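Local coordinates for lipolytic enzyme, G-D-S-L family (PDB 7BR2), which metabolises the drug diltiazem in a gut bacterium, as a serine esterase of the SGNH (GDSL) hydrolase family, at residues D179-A182 and P183-I187; Q189-Q192 and Q193-P196; I391-M394 and D395-V398. All coordinates share one frame; numbering follows the deposited sequence.

Interaction 1: D179-A182 and P183-I187; sequences DWNA and PMVAI
Met184 N reaches back to Trp180 O at 3.1 Å, and Val185 N and Ala186 N bond in turn to Asn181 O and Ala182 O, so the chain winds straight into the first turn of helix 181-194. This is the N-terminal end of the helix that follows strand 176-179, the edge strand of the parallel sheet in the SGNH hydrolase fold. Asp179 supplies the capping bonds: its OD1 accepts from Asn181 N at 2.8 Å and its OD2 from Ala182 N at 3.1 Å. Both N-H groups come from above the carboxylate plane, the first 64° out of it, and the two bonds together fix the rotation of the group. On the flank of the turn Met184 makes a Met-aromatic contact, its SD lying obliquely to the indole of Trp180, 5.1 Å from the centroid of the five-membered ring. The indole itself is held by Met216, whose O accepts a hydrogen bond from NE1, and by Tyr35, edge-to-face. Asn181 and Val185 leave the helix in the same direction; Asn181 OD1 accepts from Asn156 ND2 of helix 155-173. With CG2 of Val185 anti to the carbonyl carbon, that methyl stands 3.6 Å from Asn181 OD1.

Interaction 2: Q189-Q192 and Q193-P196; sequences QELQ and QKDP
Leu191 and Lys194 cross obliquely on the last turn of helix 181-194, where the helix of the SGNH hydrolase domain runs out into a loop. The lysine chain is extended, with CD 3.9 Å and NZ 4.0 Å from the CD2 methyl of Leu191; the CD approach is aliphatic on both sides. Lys194 CG lies anti to its carbonyl carbon (chi1 -62°), which carries the extended chain across the end of the leucine. Gln193 takes a different course: its CB rests 3.4 Å from Glu190 O, and its extended chain runs back beside the preceding turn. Gln192 is buried and leaves from another side of the helix. Its CG lies 3.6 Å from Pro196 O, while its amide is gripped by Thr143 OG1 through OE1 and by Phe198 O through NE2. In the backbone, Gln193 N bonds to Gln189 O, and Leu191 O receives Asp195 N at 3.1 Å together with a weak bond from Lys194 N. Pro196 brings no N-H to continue the series, and the chain turns away; Asp195 OD1 is bonded to Ser197 OG. At this exit Gln192 CA makes a CH...O contact with Asp195 O, 3.2 Å long.

Interaction 3: I391-M394 and D395-V398; sequences IEVM and DENV
Asn397 ND2 donates to Val393 O at 3.0 Å, a side-chain bond to the main chain in the C-terminal turn of helix 388-397. The bond is nearly straight (171°) and Val393 O lies in the plane of the amide, although ND2 is tilted out of the carbonyl plane. Asn397 CG sits opposite its own carbonyl carbon (chi1 -81°), which turns the amide back over the preceding turn and leaves ND2 3.8 Å from the CG1 methyl of Val393. Earlier carbonyls are met in the regular helical way: Ile391 O accepts from Asp395 N at 2.9 Å, and Glu392 O from Glu396 N. Met394 O instead takes Asn397 N, three residues on, at 3.0 Å, with the donor 69° above the carbonyl plane. Asp395 OD1 forms a salt bridge with Arg408 NH1. On the buried flank, Met394 CG packs 3.8 Å from Val398 CG1, against Leu404 of helix 402-406 and Phe377 of helix 344-377. The turn thus has an amide serving one of its last carbonyls, while the ion pair ties it to helix 408-414 and probably offsets some of the negative charge gathered by Glu392, Asp395 and Glu396.

Interactions 1 and 2 belong to the two ends of helix 181-194, their centres 14 Å apart, whereas interaction 3 closes helix 388-397, with its centre 43 and 49 Å from theirs. Interactions 1 and 3 are partly buried, each wedged against neighbouring helices; interaction 2 is a surface contact. The chemistry follows the place. At the start of a helix, a carboxylate receives backbone N-H groups and a sulfur meets an indole. At the weakly bonded end in 189-196, aliphatic contact prevails and a proline breaks the backbone series. At the end in 391-398, the polarity is reversed from interaction 1: a side-chain amide donates to a backbone carbonyl.

Interaction 1: D179-A182 and P183-I187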
ATOM      1  N   ASP A 179       9.888  -3.428  -9.259  1.00 40.98           N
ATOM      2  CA  ASP A 179       9.901  -2.095  -9.848  1.00 36.53           C
ATOM      3  C   ASP A 179       8.483  -1.576  -9.992  1.00 39.34           C
ATOM      4  O   ASP A 179       7.605  -2.292 -10.488  1.00 40.02           O
ATOM      5  CB  ASP A 179      10.607  -2.103 -11.205  1.00 37.62           C
ATOM      6  CG  ASP A 179      10.676  -0.722 -11.835  1.00 45.90           C
ATOM      7  OD1 ASP A 179      10.726   0.287 -11.085  1.00 45.80           O
ATOM      8  OD2 ASP A 179      10.676  -0.645 -13.085  1.00 42.38           O
ATOM      9  N   TRP A 180       8.247  -0.352  -9.516  1.00 36.95           N
ATOM     10  CA  TRP A 180       6.985   0.325  -9.787  1.00 39.16           C
ATOM     11  C   TRP A 180       7.035   1.177 -11.046  1.00 37.05           C
ATOM     12  O   TRP A 180       5.986   1.510 -11.595  1.00 36.14           O
ATOM     13  CB  TRP A 180       6.579   1.233  -8.611  1.00 39.03           C
ATOM     14  CG  TRP A 180       6.023   0.566  -7.363  1.00 40.95           C
ATOM     15  CD1 TRP A 180       4.989  -0.335  -7.288  1.00 41.13           C
ATOM     16  CD2 TRP A 180       6.442   0.804  -6.014  1.00 37.32           C
ATOM     17  NE1 TRP A 180       4.764  -0.686  -5.977  1.00 41.36           N
ATOM     18  CE2 TRP A 180       5.641  -0.000  -5.176  1.00 35.53           C
ATOM     19  CE3 TRP A 180       7.428   1.614  -5.433  1.00 34.52           C
ATOM     20  CZ2 TRP A 180       5.790  -0.015  -3.788  1.00 33.66           C
ATOM     21  CZ3 TRP A 180       7.580   1.590  -4.048  1.00 34.23           C
ATOM     22  CH2 TRP A 180       6.766   0.781  -3.246  1.00 33.00           C
ATOM     23  N   ASN A 181       8.229   1.555 -11.492  1.00 41.84           N
ATOM     24  CA  ASN A 181       8.359   2.599 -12.503  1.00 43.87           C
ATOM     25  C   ASN A 181       7.815   2.132 -13.853  1.00 41.03           C
ATOM     26  O   ASN A 181       6.913   2.758 -14.423  1.00 40.15           O
ATOM     27  CB  ASN A 181       9.829   3.016 -12.609  1.00 40.46           C
ATOM     28  CG  ASN A 181       9.998   4.391 -13.207  1.00 48.50           C
ATOM     29  OD1 ASN A 181       9.717   4.607 -14.382  1.00 52.43           O
ATOM     30  ND2 ASN A 181      10.452   5.340 -12.390  1.00 42.59           N
ATOM     31  N   ALA A 182       8.340   1.015 -14.366  1.00 42.11           N
ATOM     32  CA  ALA A 182       7.885   0.510 -15.661  1.00 46.48           C
ATOM     33  C   ALA A 182       6.398   0.189 -15.678  1.00 40.27           C
ATOM     34  O   ALA A 182       5.691   0.712 -16.557  1.00 45.72           O
ATOM     35  CB  ALA A 182       8.719  -0.711 -16.069  1.00 42.68           C
ATOM     36  N   PRO A 183       5.852  -0.625 -14.768  1.00 42.47           N
ATOM     37  CA  PRO A 183       4.413  -0.923 -14.867  1.00 42.82           C
ATOM     38  C   PRO A 183       3.537   0.304 -14.720  1.00 44.32           C
ATOM     39  O   PRO A 183       2.487   0.405 -15.373  1.00 56.24           O
ATOM     40  CB  PRO A 183       4.171  -1.927 -13.728  1.00 43.65           C
ATOM     41  CG  PRO A 183       5.519  -2.359 -13.266  1.00 41.75           C
ATOM     42  CD  PRO A 183       6.479  -1.292 -13.611  1.00 37.15           C
ATOM     43  N   MET A 184       3.945   1.263 -13.902  1.00 39.61           N
ATOM     44  CA  MET A 184       3.108   2.436 -13.716  1.00 43.49           C
ATOM     45  C   MET A 184       3.186   3.357 -14.925  1.00 42.37           C
ATOM     46  O   MET A 184       2.192   3.987 -15.288  1.00 41.85           O
ATOM     47  CB  MET A 184       3.501   3.162 -12.434  1.00 38.74           C
ATOM     48  CG  MET A 184       2.999   2.466 -11.178  1.00 45.30           C
ATOM     49  SD  MET A 184       3.522   3.314  -9.677  1.00 38.38           S
ATOM     50  CE  MET A 184       2.271   4.608  -9.612  1.00 27.06           C
ATOM     51  N   VAL A 185       4.360   3.464 -15.552  1.00 44.82           N
ATOM     52  CA  VAL A 185       4.448   4.186 -16.820  1.00 46.82           C
ATOM     53  C   VAL A 185       3.531   3.540 -17.847  1.00 47.05           C
ATOM     54  O   VAL A 185       2.798   4.228 -18.565  1.00 47.57           O
ATOM     55  CB  VAL A 185       5.905   4.228 -17.316  1.00 47.29           C
ATOM     56  CG1 VAL A 185       5.957   4.778 -18.729  1.00 51.57           C
ATOM     57  CG2 VAL A 185       6.748   5.092 -16.410  1.00 49.53           C
ATOM     58  N   ALA A 186       3.525   2.203 -17.894  1.00 42.15           N
ATOM     59  CA  ALA A 186       2.687   1.494 -18.857  1.00 44.05           C
ATOM     60  C   ALA A 186       1.211   1.788 -18.619  1.00 50.38           C
ATOM     61  O   ALA A 186       0.458   2.080 -19.564  1.00 52.56           O
ATOM     62  CB  ALA A 186       2.962  -0.008 -18.780  1.00 34.66           C
ATOM     63  N   ILE A 187       0.779   1.722 -17.356  1.00 45.11           N
ATOM     64  CA  ILE A 187      -0.614   2.036 -17.042  1.00 46.14           C
ATOM     65  C   ILE A 187      -0.920   3.485 -17.394  1.00 44.21           C
ATOM     66  O   ILE A 187      -2.024   3.812 -17.852  1.00 50.71           O
ATOM     67  CB  ILE A 187      -0.912   1.751 -15.559  1.00 49.74           C
ATOM     68  CG1 ILE A 187      -0.792   0.263 -15.262  1.00 44.12           C
ATOM     69  CG2 ILE A 187      -2.303   2.268 -15.183  1.00 43.71           C
ATOM     70  CD1 ILE A 187      -0.421  -0.030 -13.817  1.00 49.12           C
TER

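Interaction 2: Q189-Q192 and Q193-P196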
ATOM      1  N   GLN A 189       0.404   5.239 -19.819  1.00 49.43           N
ATOM      2  CA  GLN A 189       0.208   5.294 -21.269  1.00 55.70           C
ATOM      3  C   GLN A 189      -1.190   4.811 -21.625  1.00 60.51           C
ATOM      4  O   GLN A 189      -1.949   5.473 -22.363  1.00 59.88           O
ATOM      5  CB  GLN A 189       1.226   4.394 -21.980  1.00 53.11           C
ATOM      6  CG  GLN A 189       2.713   4.561 -21.663  1.00 60.15           C
ATOM      7  CD  GLN A 189       3.321   5.897 -22.078  1.00 72.85           C
ATOM      8  OE1 GLN A 189       2.765   6.973 -21.824  1.00 70.38           O
ATOM      9  NE2 GLN A 189       4.490   5.827 -22.719  1.00 74.24           N
ATOM     10  N   GLU A 190      -1.557   3.667 -21.051  1.00 51.29           N
ATOM     11  CA  GLU A 190      -2.781   2.983 -21.426  1.00 57.52           C
ATOM     12  C   GLU A 190      -4.017   3.805 -21.066  1.00 57.25           C
ATOM     13  O   GLU A 190      -4.960   3.893 -21.860  1.00 55.36           O
ATOM     14  CB  GLU A 190      -2.768   1.603 -20.770  1.00 55.48           C
ATOM     15  CG  GLU A 190      -3.874   0.658 -21.167  1.00 69.38           C
ATOM     16  CD  GLU A 190      -3.805  -0.632 -20.364  1.00 74.83           C
ATOM     17  OE1 GLU A 190      -2.856  -0.755 -19.549  1.00 69.07           O
ATOM     18  OE2 GLU A 190      -4.683  -1.509 -20.547  1.00 70.17           O
ATOM     19  N   LEU A 191      -4.034   4.423 -19.886  1.00 55.81           N
ATOM     20  CA  LEU A 191      -5.191   5.233 -19.529  1.00 53.70           C
ATOM     21  C   LEU A 191      -5.110   6.652 -20.068  1.00 57.41           C
ATOM     22  O   LEU A 191      -6.143   7.337 -20.135  1.00 52.53           O
ATOM     23  CB  LEU A 191      -5.392   5.271 -18.013  1.00 59.56           C
ATOM     24  CG  LEU A 191      -5.793   3.913 -17.419  1.00 62.59           C
ATOM     25  CD1 LEU A 191      -5.966   4.002 -15.910  1.00 49.20           C
ATOM     26  CD2 LEU A 191      -7.046   3.305 -18.102  1.00 64.20           C
ATOM     27  N   GLN A 192      -3.918   7.120 -20.446  1.00 52.18           N
ATOM     28  CA  GLN A 192      -3.842   8.419 -21.087  1.00 56.86           C
ATOM     29  C   GLN A 192      -4.403   8.353 -22.494  1.00 60.23           C
ATOM     30  O   GLN A 192      -4.845   9.376 -23.028  1.00 59.71           O
ATOM     31  CB  GLN A 192      -2.397   8.908 -21.079  1.00 55.32           C
ATOM     32  CG  GLN A 192      -2.098   9.825 -19.925  1.00 48.18           C
ATOM     33  CD  GLN A 192      -0.631   9.824 -19.553  1.00 51.31           C
ATOM     34  OE1 GLN A 192       0.242   9.583 -20.388  1.00 53.00           O
ATOM     35  NE2 GLN A 192      -0.354  10.045 -18.278  1.00 53.27           N
ATOM     36  N   GLN A 193      -4.414   7.160 -23.091  1.00 59.45           N
ATOM     37  CA  GLN A 193      -5.137   6.997 -24.347  1.00 61.84           C
ATOM     38  C   GLN A 193      -6.604   7.380 -24.177  1.00 64.79           C
ATOM     39  O   GLN A 193      -7.187   8.034 -25.049  1.00 62.28           O
ATOM     40  CB  GLN A 193      -5.009   5.568 -24.864  1.00 59.53           C
ATOM     41  CG  GLN A 193      -3.741   5.291 -25.639  1.00 62.00           C
ATOM     42  CD  GLN A 193      -3.506   3.807 -25.792  1.00 67.50           C
ATOM     43  OE1 GLN A 193      -4.268   2.999 -25.262  1.00 66.53           O
ATOM     44  NE2 GLN A 193      -2.463   3.436 -26.541  1.00 76.83           N
ATOM     45  N   LYS A 194      -7.214   6.992 -23.051  1.00 63.71           N
ATOM     46  CA  LYS A 194      -8.628   7.264 -22.832  1.00 58.18           C
ATOM     47  C   LYS A 194      -8.887   8.694 -22.386  1.00 57.12           C
ATOM     48  O   LYS A 194      -9.961   9.243 -22.661  1.00 54.89           O
ATOM     49  CB  LYS A 194      -9.166   6.340 -21.740  1.00 60.18           C
ATOM     50  CG  LYS A 194      -9.096   4.862 -22.037  1.00 68.23           C
ATOM     51  CD  LYS A 194      -9.675   4.084 -20.859  1.00 68.01           C
ATOM     52  CE  LYS A 194      -9.811   2.599 -21.173  1.00 75.59           C
ATOM     53  NZ  LYS A 194     -10.200   1.785 -19.984  1.00 72.79           N
ATOM     54  N   ASP A 195      -7.943   9.299 -21.673  1.00 56.60           N
ATOM     55  CA  ASP A 195      -8.068  10.701 -21.306  1.00 57.48           C
ATOM     56  C   ASP A 195      -6.651  11.245 -21.136  1.00 57.42           C
ATOM     57  O   ASP A 195      -5.914  10.759 -20.269  1.00 59.01           O
ATOM     58  CB  ASP A 195      -8.935  10.860 -20.054  1.00 56.03           C
ATOM     59  CG  ASP A 195      -9.192  12.307 -19.693  1.00 56.72           C
ATOM     60  OD1 ASP A 195      -8.464  13.189 -20.193  1.00 58.21           O
ATOM     61  OD2 ASP A 195     -10.168  12.569 -18.954  1.00 58.54           O
ATOM     62  N   PRO A 196      -6.205  12.194 -21.966  1.00 58.48           N
ATOM     63  CA  PRO A 196      -4.793  12.616 -21.898  1.00 58.66           C
ATOM     64  C   PRO A 196      -4.389  13.180 -20.541  1.00 52.33           C
ATOM     65  O   PRO A 196      -3.189  13.274 -20.266  1.00 48.73           O
ATOM     66  CB  PRO A 196      -4.694  13.690 -22.991  1.00 53.90           C
ATOM     67  CG  PRO A 196      -5.886  13.472 -23.862  1.00 56.74           C
ATOM     68  CD  PRO A 196      -6.964  12.987 -22.948  1.00 55.09           C
TER

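Interaction 3: I391-M394 and D395-V398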
ATOM      1  N   ILE A 391      14.668  22.773  22.429  1.00 26.28           N
ATOM      2  CA  ILE A 391      13.654  23.819  22.368  1.00 28.17           C
ATOM      3  C   ILE A 391      14.280  25.152  21.992  1.00 32.84           C
ATOM      4  O   ILE A 391      13.721  25.915  21.192  1.00 29.84           O
ATOM      5  CB  ILE A 391      12.891  23.915  23.700  1.00 27.13           C
ATOM      6  CG1 ILE A 391      12.130  22.622  23.989  1.00 26.47           C
ATOM      7  CG2 ILE A 391      11.957  25.127  23.695  1.00 24.78           C
ATOM      8  CD1 ILE A 391      11.577  22.535  25.421  1.00 24.67           C
ATOM      9  N   GLU A 392      15.435  25.463  22.584  1.00 29.75           N
ATOM     10  CA  GLU A 392      16.079  26.750  22.349  1.00 32.43           C
ATOM     11  C   GLU A 392      16.505  26.890  20.894  1.00 34.74           C
ATOM     12  O   GLU A 392      16.287  27.936  20.271  1.00 33.33           O
ATOM     13  CB  GLU A 392      17.276  26.914  23.290  1.00 30.31           C
ATOM     14  CG  GLU A 392      16.884  27.448  24.656  1.00 30.22           C
ATOM     15  CD  GLU A 392      17.962  27.265  25.702  1.00 36.73           C
ATOM     16  OE1 GLU A 392      19.072  26.806  25.353  1.00 37.50           O
ATOM     17  OE2 GLU A 392      17.688  27.575  26.884  1.00 38.42           O
ATOM     18  N   VAL A 393      17.153  25.855  20.344  1.00 30.08           N
ATOM     19  CA  VAL A 393      17.628  25.952  18.964  1.00 32.41           C
ATOM     20  C   VAL A 393      16.453  26.003  17.990  1.00 27.98           C
ATOM     21  O   VAL A 393      16.455  26.778  17.016  1.00 32.08           O
ATOM     22  CB  VAL A 393      18.604  24.803  18.654  1.00 29.21           C
ATOM     23  CG1 VAL A 393      18.847  24.678  17.176  1.00 25.03           C
ATOM     24  CG2 VAL A 393      19.920  25.038  19.397  1.00 28.99           C
ATOM     25  N   MET A 394      15.416  25.207  18.243  1.00 32.39           N
ATOM     26  CA  MET A 394      14.234  25.284  17.389  1.00 35.94           C
ATOM     27  C   MET A 394      13.623  26.678  17.425  1.00 33.35           C
ATOM     28  O   MET A 394      13.230  27.222  16.384  1.00 35.57           O
ATOM     29  CB  MET A 394      13.201  24.236  17.797  1.00 30.55           C
ATOM     30  CG  MET A 394      11.875  24.431  17.077  1.00 34.20           C
ATOM     31  SD  MET A 394      10.641  23.219  17.552  1.00 40.81           S
ATOM     32  CE  MET A 394      11.181  21.807  16.619  1.00 37.59           C
ATOM     33  N   ASP A 395      13.505  27.261  18.621  1.00 31.53           N
ATOM     34  CA  ASP A 395      12.962  28.609  18.723  1.00 36.23           C
ATOM     35  C   ASP A 395      13.831  29.606  17.974  1.00 31.35           C
ATOM     36  O   ASP A 395      13.322  30.549  17.360  1.00 35.34           O
ATOM     37  CB  ASP A 395      12.836  29.020  20.185  1.00 38.51           C
ATOM     38  CG  ASP A 395      11.685  28.332  20.888  1.00 35.54           C
ATOM     39  OD1 ASP A 395      10.810  27.775  20.200  1.00 38.51           O
ATOM     40  OD2 ASP A 395      11.636  28.388  22.131  1.00 40.17           O
ATOM     41  N   GLU A 396      15.150  29.438  18.054  1.00 30.12           N
ATOM     42  CA  GLU A 396      16.071  30.313  17.336  1.00 38.17           C
ATOM     43  C   GLU A 396      15.921  30.189  15.831  1.00 35.87           C
ATOM     44  O   GLU A 396      16.404  31.062  15.102  1.00 36.48           O
ATOM     45  CB  GLU A 396      17.520  29.988  17.695  1.00 34.80           C
ATOM     46  CG  GLU A 396      17.939  30.388  19.081  1.00 41.04           C
ATOM     47  CD  GLU A 396      19.203  29.658  19.509  1.00 41.71           C
ATOM     48  OE1 GLU A 396      19.825  29.002  18.635  1.00 38.87           O
ATOM     49  OE2 GLU A 396      19.569  29.751  20.709  1.00 42.88           O
ATOM     50  N   ASN A 397      15.347  29.086  15.350  1.00 33.41           N
ATOM     51  CA  ASN A 397      15.271  28.857  13.914  1.00 33.45           C
ATOM     52  C   ASN A 397      13.881  28.930  13.294  1.00 37.43           C
ATOM     53  O   ASN A 397      13.785  28.886  12.065  1.00 37.58           O
ATOM     54  CB  ASN A 397      15.894  27.495  13.574  1.00 29.25           C
ATOM     55  CG  ASN A 397      17.396  27.562  13.490  1.00 31.92           C
ATOM     56  OD1 ASN A 397      17.940  27.753  12.408  1.00 37.25           O
ATOM     57  ND2 ASN A 397      18.081  27.417  14.630  1.00 27.98           N
ATOM     58  N   VAL A 398      12.805  29.035  14.077  1.00 37.65           N
ATOM     59  CA  VAL A 398      11.495  28.904  13.431  1.00 39.37           C
ATOM     60  C   VAL A 398      11.171  30.085  12.513  1.00 44.13           C
ATOM     61  O   VAL A 398      10.459  29.917  11.516  1.00 43.22           O
ATOM     62  CB  VAL A 398      10.378  28.700  14.468  1.00 42.35           C
ATOM     63  CG1 VAL A 398      10.464  27.308  15.080  1.00 34.01           C
ATOM     64  CG2 VAL A 398      10.428  29.787  15.534  1.00 33.81           C
TER